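Local coordinates for protein sulfotransferase (Mus musculus, PDB 5X2B) that probably transfers sulfonate groups from the cofactor PAPS to acceptor molecules, and here holds the desulfated product adenosine-3'-5'-diphosphate together with calcium ions, at residues 34-39 with 102-107; 59-64 with 83-88; 108-113 with 243-248. All coordinates share one frame; numbering follows the deposited sequence.

Contact 1: residues 34-39 with 102-107; sequences FLVSYP and CKIIYI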
# COMPACT_ATOMS: atom_id res chain seq x y z
N PHE D 34 -2.34 10.63 -4.13
CA PHE D 34 -1.42 9.63 -3.68
C PHE D 34 -2.07 8.51 -2.90
O PHE D 34 -2.75 8.68 -1.87
CB PHE D 34 -0.29 10.29 -2.91
CG PHE D 34 0.74 10.94 -3.80
CD1 PHE D 34 0.55 12.24 -4.27
CD2 PHE D 34 1.87 10.25 -4.21
CE1 PHE D 34 1.47 12.82 -5.11
CE2 PHE D 34 2.81 10.85 -5.06
CZ PHE D 34 2.59 12.14 -5.49
N LEU D 35 -1.89 7.31 -3.42
CA LEU D 35 -2.47 6.16 -2.76
C LEU D 35 -1.40 5.41 -1.99
O LEU D 35 -0.61 4.70 -2.57
CB LEU D 35 -3.11 5.26 -3.80
CG LEU D 35 -4.18 5.97 -4.62
CD1 LEU D 35 -4.68 5.07 -5.75
CD2 LEU D 35 -5.29 6.38 -3.66
N VAL D 36 -1.37 5.52 -0.67
CA VAL D 36 -0.21 5.01 0.02
C VAL D 36 -0.50 3.81 0.89
O VAL D 36 -1.56 3.69 1.46
CB VAL D 36 0.44 6.11 0.81
CG1 VAL D 36 1.85 5.69 1.29
CG2 VAL D 36 0.47 7.37 -0.06
N SER D 37 0.47 2.92 0.96
CA SER D 37 0.35 1.79 1.83
C SER D 37 1.69 1.19 2.19
O SER D 37 2.69 1.30 1.46
CB SER D 37 -0.49 0.73 1.14
OG SER D 37 0.16 0.34 -0.06
N TYR D 38 1.68 0.50 3.31
CA TYR D 38 2.69 -0.49 3.57
C TYR D 38 2.30 -1.70 2.79
O TYR D 38 1.13 -2.03 2.72
CB TYR D 38 2.74 -0.88 5.01
CG TYR D 38 3.90 -1.74 5.27
CD1 TYR D 38 5.13 -1.19 5.48
CD2 TYR D 38 3.78 -3.13 5.27
CE1 TYR D 38 6.22 -1.96 5.74
CE2 TYR D 38 4.85 -3.93 5.54
CZ TYR D 38 6.09 -3.33 5.77
OH TYR D 38 7.19 -4.08 6.02
N PRO D 39 3.28 -2.41 2.25
CA PRO D 39 2.95 -3.51 1.35
C PRO D 39 2.08 -4.60 2.02
O PRO D 39 2.04 -4.76 3.24
CB PRO D 39 4.34 -4.05 0.96
CG PRO D 39 5.28 -2.96 1.23
CD PRO D 39 4.73 -2.26 2.43
N CYS D 102 -1.09 17.50 -1.43
CA CYS D 102 -2.02 16.78 -2.30
C CYS D 102 -2.82 15.77 -1.49
O CYS D 102 -2.43 15.39 -0.41
CB CYS D 102 -1.22 16.04 -3.32
SG CYS D 102 0.26 16.92 -3.64
N LYS D 103 -3.91 15.28 -2.03
CA LYS D 103 -4.68 14.27 -1.33
C LYS D 103 -3.88 13.02 -1.13
O LYS D 103 -3.22 12.54 -2.04
CB LYS D 103 -5.95 13.90 -2.09
CG LYS D 103 -6.98 14.97 -2.13
CD LYS D 103 -7.91 14.99 -0.92
CE LYS D 103 -8.93 16.10 -1.14
NZ LYS D 103 -9.83 16.36 0.00
N ILE D 104 -3.97 12.49 0.09
CA ILE D 104 -3.33 11.23 0.44
C ILE D 104 -4.32 10.25 0.99
O ILE D 104 -5.04 10.56 1.91
CB ILE D 104 -2.32 11.32 1.59
CG1 ILE D 104 -1.43 12.55 1.49
CG2 ILE D 104 -1.51 10.02 1.62
CD1 ILE D 104 -0.49 12.51 0.32
N ILE D 105 -4.29 9.05 0.42
CA ILE D 105 -5.04 7.95 0.92
C ILE D 105 -4.09 6.86 1.38
O ILE D 105 -3.35 6.27 0.56
CB ILE D 105 -5.90 7.34 -0.17
CG1 ILE D 105 -6.97 8.33 -0.58
CG2 ILE D 105 -6.54 6.05 0.35
CD1 ILE D 105 -7.87 7.79 -1.66
N TYR D 106 -4.10 6.60 2.68
CA TYR D 106 -3.14 5.66 3.29
C TYR D 106 -3.91 4.44 3.71
O TYR D 106 -4.74 4.52 4.63
CB TYR D 106 -2.41 6.27 4.51
CG TYR D 106 -1.34 5.34 5.07
CD1 TYR D 106 -1.62 4.50 6.14
CD2 TYR D 106 -0.07 5.30 4.54
CE1 TYR D 106 -0.66 3.64 6.64
CE2 TYR D 106 0.87 4.45 5.01
CZ TYR D 106 0.58 3.63 6.06
OH TYR D 106 1.51 2.77 6.58
N ILE D 107 -3.66 3.31 3.04
CA ILE D 107 -4.35 2.11 3.44
C ILE D 107 -3.49 1.22 4.37
O ILE D 107 -2.32 0.97 4.12
CB ILE D 107 -5.00 1.40 2.22
CG1 ILE D 107 -5.76 0.18 2.71
CG2 ILE D 107 -3.98 1.17 1.08
CD1 ILE D 107 -6.76 -0.36 1.71
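Tyr106 and Val36 meet through matching torsions: the tyrosine CG stands anti to its backbone N (chi1 -175°), as does Val36 CG1 (chi1 -167°), and Tyr106 CD2 comes to 3.8 Å from Val36 CG1. The other valine branch, CG2, turns to Ile104 and touches its CG2 at 3.7 Å. On the face of the sheet that carries Leu35 and Ile105, these two side chains run alongside each other in the same direction, Leu35 CD2 lying 3.6 Å from Ile105 CD1. The backbones form a parallel ladder in which Phe34 both gives and accepts. Ile105 N to Phe34 O (2.8 Å) is almost straight, at 178°; Phe34 N to Lys103 O (3.0 Å) and Ile107 N to Val36 O (2.7 Å) flank it. Strands 33-37 and 103-108 are thus neighbours in the central parallel sheet of the P-loop-like sulfotransferase fold, and the chain leaves Ser37 toward the bound nucleotide. Helix 43-52 covers the Leu35 face through Leu46, whereas Trp158 of helix 151-159 packs against Val36 and stacks on Tyr106, whose OH bonds His154. Cutting Tyr106 back to an alanine is likely to open a gap beside Val36 and Trp158 and leave His154 ND1 without its hydroxyl partner. Backbone bonds thus join the strands, mainly apolar contacts line their faces, and His154 satisfies the buried Tyr106 hydroxyl.

Contact 2: residues 59-64 with 83-88; sequences TLTSPI and AIPTHL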
# COMPACT_ATOMS: atom_id res chain seq x y z
N THR D 59 -5.73 9.85 -14.04
CA THR D 59 -4.73 8.88 -14.53
C THR D 59 -3.92 8.16 -13.38
O THR D 59 -3.24 8.78 -12.55
CB THR D 59 -3.79 9.51 -15.62
OG1 THR D 59 -4.57 9.87 -16.77
CG2 THR D 59 -2.68 8.56 -16.10
N LEU D 60 -4.01 6.83 -13.40
CA LEU D 60 -3.37 5.95 -12.45
C LEU D 60 -1.97 5.47 -12.86
O LEU D 60 -1.83 4.59 -13.69
CB LEU D 60 -4.25 4.72 -12.28
CG LEU D 60 -3.57 3.70 -11.41
CD1 LEU D 60 -3.76 4.24 -10.03
CD2 LEU D 60 -4.15 2.27 -11.60
N THR D 61 -0.92 5.96 -12.20
CA THR D 61 0.43 5.81 -12.72
C THR D 61 1.12 4.54 -12.24
O THR D 61 0.57 3.79 -11.44
CB THR D 61 1.29 7.04 -12.37
OG1 THR D 61 1.88 6.88 -11.07
CG2 THR D 61 0.44 8.32 -12.40
N SER D 62 2.31 4.29 -12.78
CA SER D 62 3.24 3.30 -12.27
C SER D 62 3.69 3.81 -10.88
O SER D 62 3.64 5.00 -10.63
CB SER D 62 4.41 3.19 -13.27
OG SER D 62 4.42 1.91 -13.91
N PRO D 63 4.11 2.92 -9.97
CA PRO D 63 4.71 3.38 -8.71
C PRO D 63 5.76 4.52 -8.85
O PRO D 63 6.64 4.46 -9.72
CB PRO D 63 5.41 2.14 -8.21
CG PRO D 63 4.61 1.04 -8.73
CD PRO D 63 4.07 1.45 -10.04
N ILE D 64 5.70 5.53 -7.98
CA ILE D 64 6.62 6.67 -8.10
C ILE D 64 8.03 6.29 -7.74
O ILE D 64 8.97 7.02 -8.03
CB ILE D 64 6.31 7.81 -7.12
CG1 ILE D 64 7.11 9.07 -7.47
CG2 ILE D 64 6.70 7.42 -5.68
CD1 ILE D 64 6.96 10.24 -6.46
N ALA D 83 -3.28 10.01 -9.96
CA ALA D 83 -3.37 9.21 -8.73
C ALA D 83 -2.10 8.51 -8.60
O ALA D 83 -1.86 7.54 -9.30
CB ALA D 83 -4.40 8.18 -8.81
N ILE D 84 -1.26 8.95 -7.69
CA ILE D 84 -0.02 8.26 -7.60
C ILE D 84 0.07 7.33 -6.36
O ILE D 84 -0.37 7.66 -5.29
CB ILE D 84 1.09 9.25 -7.74
CG1 ILE D 84 0.80 10.08 -8.96
CG2 ILE D 84 2.38 8.51 -7.91
CD1 ILE D 84 1.16 11.48 -8.83
N PRO D 85 0.60 6.13 -6.58
CA PRO D 85 0.87 5.03 -5.69
C PRO D 85 2.33 4.90 -5.31
O PRO D 85 3.21 5.15 -6.13
CB PRO D 85 0.47 3.81 -6.53
CG PRO D 85 0.62 4.22 -7.92
CD PRO D 85 0.87 5.70 -7.96
N THR D 86 2.56 4.45 -4.08
CA THR D 86 3.88 4.37 -3.52
C THR D 86 3.81 3.56 -2.24
O THR D 86 2.75 3.39 -1.68
CB THR D 86 4.36 5.75 -3.20
OG1 THR D 86 5.68 5.65 -2.71
CG2 THR D 86 3.46 6.40 -2.14
N HIS D 87 4.94 3.06 -1.78
CA HIS D 87 4.97 2.42 -0.47
C HIS D 87 5.90 3.27 0.38
O HIS D 87 6.42 2.84 1.37
CB HIS D 87 5.54 1.01 -0.56
CG HIS D 87 4.67 0.03 -1.27
ND1 HIS D 87 3.36 -0.21 -0.87
CD2 HIS D 87 4.89 -0.77 -2.32
CE1 HIS D 87 2.83 -1.11 -1.67
NE2 HIS D 87 3.75 -1.48 -2.58
N LEU D 88 6.13 4.49 -0.04
CA LEU D 88 7.18 5.23 0.66
C LEU D 88 6.76 5.59 2.05
O LEU D 88 5.62 5.89 2.29
CB LEU D 88 7.51 6.53 -0.06
CG LEU D 88 8.27 6.32 -1.33
CD1 LEU D 88 8.39 7.62 -2.07
CD2 LEU D 88 9.61 5.78 -0.97
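Backbone bonds tie Thr59 to Ala83 and Ile64 to Pro85, near the two ends of the contact. Ala83 N gives to Thr59 O at 2.9 Å, coming from above the carbonyl plane, 36° out of it. A weak bond from Thr61 N to Ala83 O follows, and Ile64 N closes on Pro85 O at 3.1 Å, nearly in line with the carbonyl. Pro63 CA adds a CA-H...O contact to the same Pro85 oxygen. Pairing is regular only around Leu60 and Ala83, since residues 61-64 leave the strand as a loop that returns to Pro85. Strands 58-60 and 81-86, with helix 70-76 between them, form a beta-alpha-beta unit at one edge of the parallel sheet. Among the side chains, Thr61 OG1 lies 3.5 Å from Pro85 CD and 3.6 Å from Ile84 CG2, its rotation fixed by a 2.6 Å bond to Ser62 O. Ile64 runs alongside Thr86, and its CG2, placed between backbone N and carbonyl carbon by chi1 of -169° for CG1, touches Thr86 OG1 (3.6 Å) and Leu88 CD1 (4.0 Å). Thr86 OG1 accepts from Leu88 N in an ST turn and also bonds Glu65 OE1.

Contact 3: residues 108-113 with 243-248; sequences VRNPKD and GDWINY. With A3P (adenosine-3'-5'-diphosphate), chain V.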
# COMPACT_ATOMS: atom_id res chain seq x y z
N VAL D 108 -4.07 0.83 5.50
CA VAL D 108 -3.39 0.07 6.55
C VAL D 108 -4.10 -1.23 6.95
O VAL D 108 -5.32 -1.29 6.98
CB VAL D 108 -3.30 0.90 7.81
CG1 VAL D 108 -4.63 0.98 8.44
CG2 VAL D 108 -2.29 0.29 8.76
N ARG D 109 -3.31 -2.26 7.26
CA ARG D 109 -3.83 -3.60 7.57
C ARG D 109 -3.17 -4.13 8.81
O ARG D 109 -2.01 -3.86 9.06
CB ARG D 109 -3.48 -4.57 6.45
CG ARG D 109 -4.15 -5.87 6.57
CD ARG D 109 -3.88 -6.64 5.33
NE ARG D 109 -4.64 -7.88 5.33
CZ ARG D 109 -4.39 -8.88 4.51
NH1 ARG D 109 -3.40 -8.78 3.65
NH2 ARG D 109 -5.12 -9.98 4.56
N ASN D 110 -3.91 -4.92 9.56
CA ASN D 110 -3.38 -5.36 10.82
C ASN D 110 -2.11 -6.05 10.51
O ASN D 110 -2.00 -6.70 9.49
CB ASN D 110 -4.33 -6.25 11.60
CG ASN D 110 -4.21 -7.67 11.23
OD1 ASN D 110 -3.29 -8.36 11.63
ND2 ASN D 110 -5.19 -8.14 10.49
N PRO D 111 -1.13 -5.88 11.38
CA PRO D 111 0.23 -6.21 11.02
C PRO D 111 0.36 -7.72 10.92
O PRO D 111 1.13 -8.22 10.09
CB PRO D 111 1.02 -5.65 12.20
CG PRO D 111 0.08 -5.70 13.31
CD PRO D 111 -1.23 -5.40 12.76
N LYS D 112 -0.40 -8.46 11.72
CA LYS D 112 -0.22 -9.90 11.69
C LYS D 112 -0.67 -10.44 10.34
O LYS D 112 -0.01 -11.33 9.79
CB LYS D 112 -0.95 -10.60 12.80
CG LYS D 112 -0.37 -10.35 14.16
CD LYS D 112 -1.33 -10.82 15.23
CE LYS D 112 -0.56 -11.10 16.47
NZ LYS D 112 -1.50 -11.11 17.61
N ASP D 113 -1.76 -9.90 9.78
CA ASP D 113 -2.22 -10.44 8.51
C ASP D 113 -1.27 -10.04 7.38
O ASP D 113 -1.01 -10.80 6.47
CB ASP D 113 -3.64 -10.01 8.20
CG ASP D 113 -4.71 -10.89 8.87
OD1 ASP D 113 -4.42 -12.03 9.25
OD2 ASP D 113 -5.87 -10.44 9.01
N GLY D 243 -7.62 -12.34 8.84
CA GLY D 243 -7.37 -13.35 9.85
C GLY D 243 -6.62 -14.65 9.51
O GLY D 243 -6.69 -15.62 10.27
N ASP D 244 -5.90 -14.71 8.41
CA ASP D 244 -5.24 -15.96 8.09
C ASP D 244 -4.20 -16.31 9.13
O ASP D 244 -3.93 -17.48 9.38
CB ASP D 244 -4.61 -15.90 6.73
CG ASP D 244 -4.33 -17.24 6.19
OD1 ASP D 244 -4.89 -18.23 6.70
OD2 ASP D 244 -3.56 -17.27 5.21
N TRP D 245 -3.68 -15.29 9.80
CA TRP D 245 -2.54 -15.43 10.67
C TRP D 245 -2.67 -16.43 11.81
O TRP D 245 -1.69 -17.04 12.26
CB TRP D 245 -2.23 -14.07 11.24
CG TRP D 245 -3.17 -13.59 12.26
CD1 TRP D 245 -4.20 -12.74 12.08
CD2 TRP D 245 -3.12 -13.90 13.65
NE1 TRP D 245 -4.82 -12.48 13.29
CE2 TRP D 245 -4.17 -13.19 14.27
CE3 TRP D 245 -2.28 -14.70 14.45
CZ2 TRP D 245 -4.42 -13.28 15.64
CZ3 TRP D 245 -2.53 -14.78 15.81
CH2 TRP D 245 -3.58 -14.08 16.39
N ILE D 246 -3.89 -16.63 12.27
CA ILE D 246 -4.11 -17.61 13.30
C ILE D 246 -3.50 -18.89 12.81
O ILE D 246 -2.95 -19.68 13.57
CB ILE D 246 -5.60 -17.84 13.57
CG1 ILE D 246 -6.37 -18.11 12.26
CG2 ILE D 246 -6.18 -16.65 14.29
CD1 ILE D 246 -7.79 -18.59 12.47
N ASN D 247 -3.57 -19.09 11.51
CA ASN D 247 -3.17 -20.35 10.97
C ASN D 247 -1.70 -20.46 11.09
O ASN D 247 -1.15 -21.51 10.76
CB ASN D 247 -3.64 -20.48 9.53
CG ASN D 247 -5.13 -20.39 9.46
OD1 ASN D 247 -5.80 -20.85 10.36
ND2 ASN D 247 -5.66 -19.72 8.45
N TYR D 248 -1.07 -19.42 11.62
CA TYR D 248 0.38 -19.33 11.49
C TYR D 248 1.20 -19.02 12.76
O TYR D 248 2.25 -19.62 12.99
CB TYR D 248 0.71 -18.30 10.43
CG TYR D 248 0.35 -18.71 9.03
CD1 TYR D 248 1.28 -19.36 8.24
CD2 TYR D 248 -0.91 -18.41 8.48
CE1 TYR D 248 0.97 -19.74 6.95
CE2 TYR D 248 -1.23 -18.78 7.18
CZ TYR D 248 -0.28 -19.44 6.42
OH TYR D 248 -0.53 -19.82 5.12
P1 A3P V . -3.56 -12.20 1.01
O1P A3P V . -4.61 -12.89 0.27
O2P A3P V . -2.30 -12.76 0.74
O3P A3P V . -3.80 -12.17 2.38
P2 A3P V . -1.45 -5.41 -1.95
O4P A3P V . -0.29 -6.22 -2.35
O5P A3P V . -1.12 -4.36 -1.07
O6P A3P V . -2.31 -5.00 -3.07
O5' A3P V . -2.33 -6.45 -1.11
C5' A3P V . -2.53 -7.85 -1.37
C4' A3P V . -3.30 -8.56 -0.30
O4' A3P V . -4.60 -8.09 -0.38
C3' A3P V . -3.39 -10.03 -0.54
O3' A3P V . -3.64 -10.67 0.70
C2' A3P V . -4.59 -10.12 -1.41
O2' A3P V . -5.14 -11.42 -1.43
C1' A3P V . -5.47 -9.10 -0.77
N9 A3P V . -6.52 -8.62 -1.67
C8 A3P V . -6.36 -8.31 -2.95
N7 A3P V . -7.48 -7.90 -3.49
C5 A3P V . -8.42 -7.95 -2.60
C6 A3P V . -9.85 -7.63 -2.58
N6 A3P V . -10.51 -7.21 -3.67
N1 A3P V . -10.49 -7.79 -1.43
C2 A3P V . -9.87 -8.22 -0.34
N3 A3P V . -8.58 -8.51 -0.30
C4 A3P V . -7.79 -8.39 -1.38
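Asp113 meets residues 243-245 with both carboxylate oxygens. OD2 accepts from Gly243 N at 2.6 Å, a bent bond on its syn side, tilted 30° out of the carboxylate plane, and from Asn110 ND2 at 2.8 Å, the two donors coming from opposite faces of that plane. OD1 takes a weak bond from Trp245 N at 3.4 Å and lies near the plane of the indole, at its CD1 edge. Asn110 is the N-cap of helix 111-124: its OD1 accepts from Asp113 N (2.9 Å), which leaves its amide bonded at both ends to Asp113, to the backbone N and to the carboxylate. Lys112, its chain extended beyond CG, lies over one face of Trp245; CD sits 3.8 Å from the centroid of the six-membered ring, and NZ makes an off-centre cation-pi contact at 4.3 Å. The ammonium also has a long, weak ion pair with Asp258, and Asp244 OD2 is taken by a salt bridge to Arg238. Arg109 NH2 reaches O3P of the 3'-phosphate of adenosine-3'-5'-diphosphate through a weak, 3.4 Å bond in the guanidinium plane, while NH1 gives to Lys40 O. The contact thus joins the turn from strand 103-108 into helix 111-124 to the 3-10 segment 244-247, with helix 251-265 packing on Lys112 and Trp245.

In the fold
Contacts 1 and 2 belong to one parallel sheet, where strands 33-37 and 81-86 are neighbours: Ser37 O is hydrogen-bonded to His87 ND1, and Val36 packs on Thr86. Contact 1 is buried core, with its centre about 7 Å from that of the chain; contact 2 is also largely buried but involves edge strand 58-60, where strand pairing gives way to a loop. The centre of contact 3 is about 16 Å from that of the chain; partly buried, it continues from strand 103-108 into helix 111-124. A backbone ladder carries contact 1, one bridge, a loop bond to Pro85 and threonine and isoleucine contacts carry contact 2, and a carboxylate, an N-cap and a cation-pi pair carry contact 3.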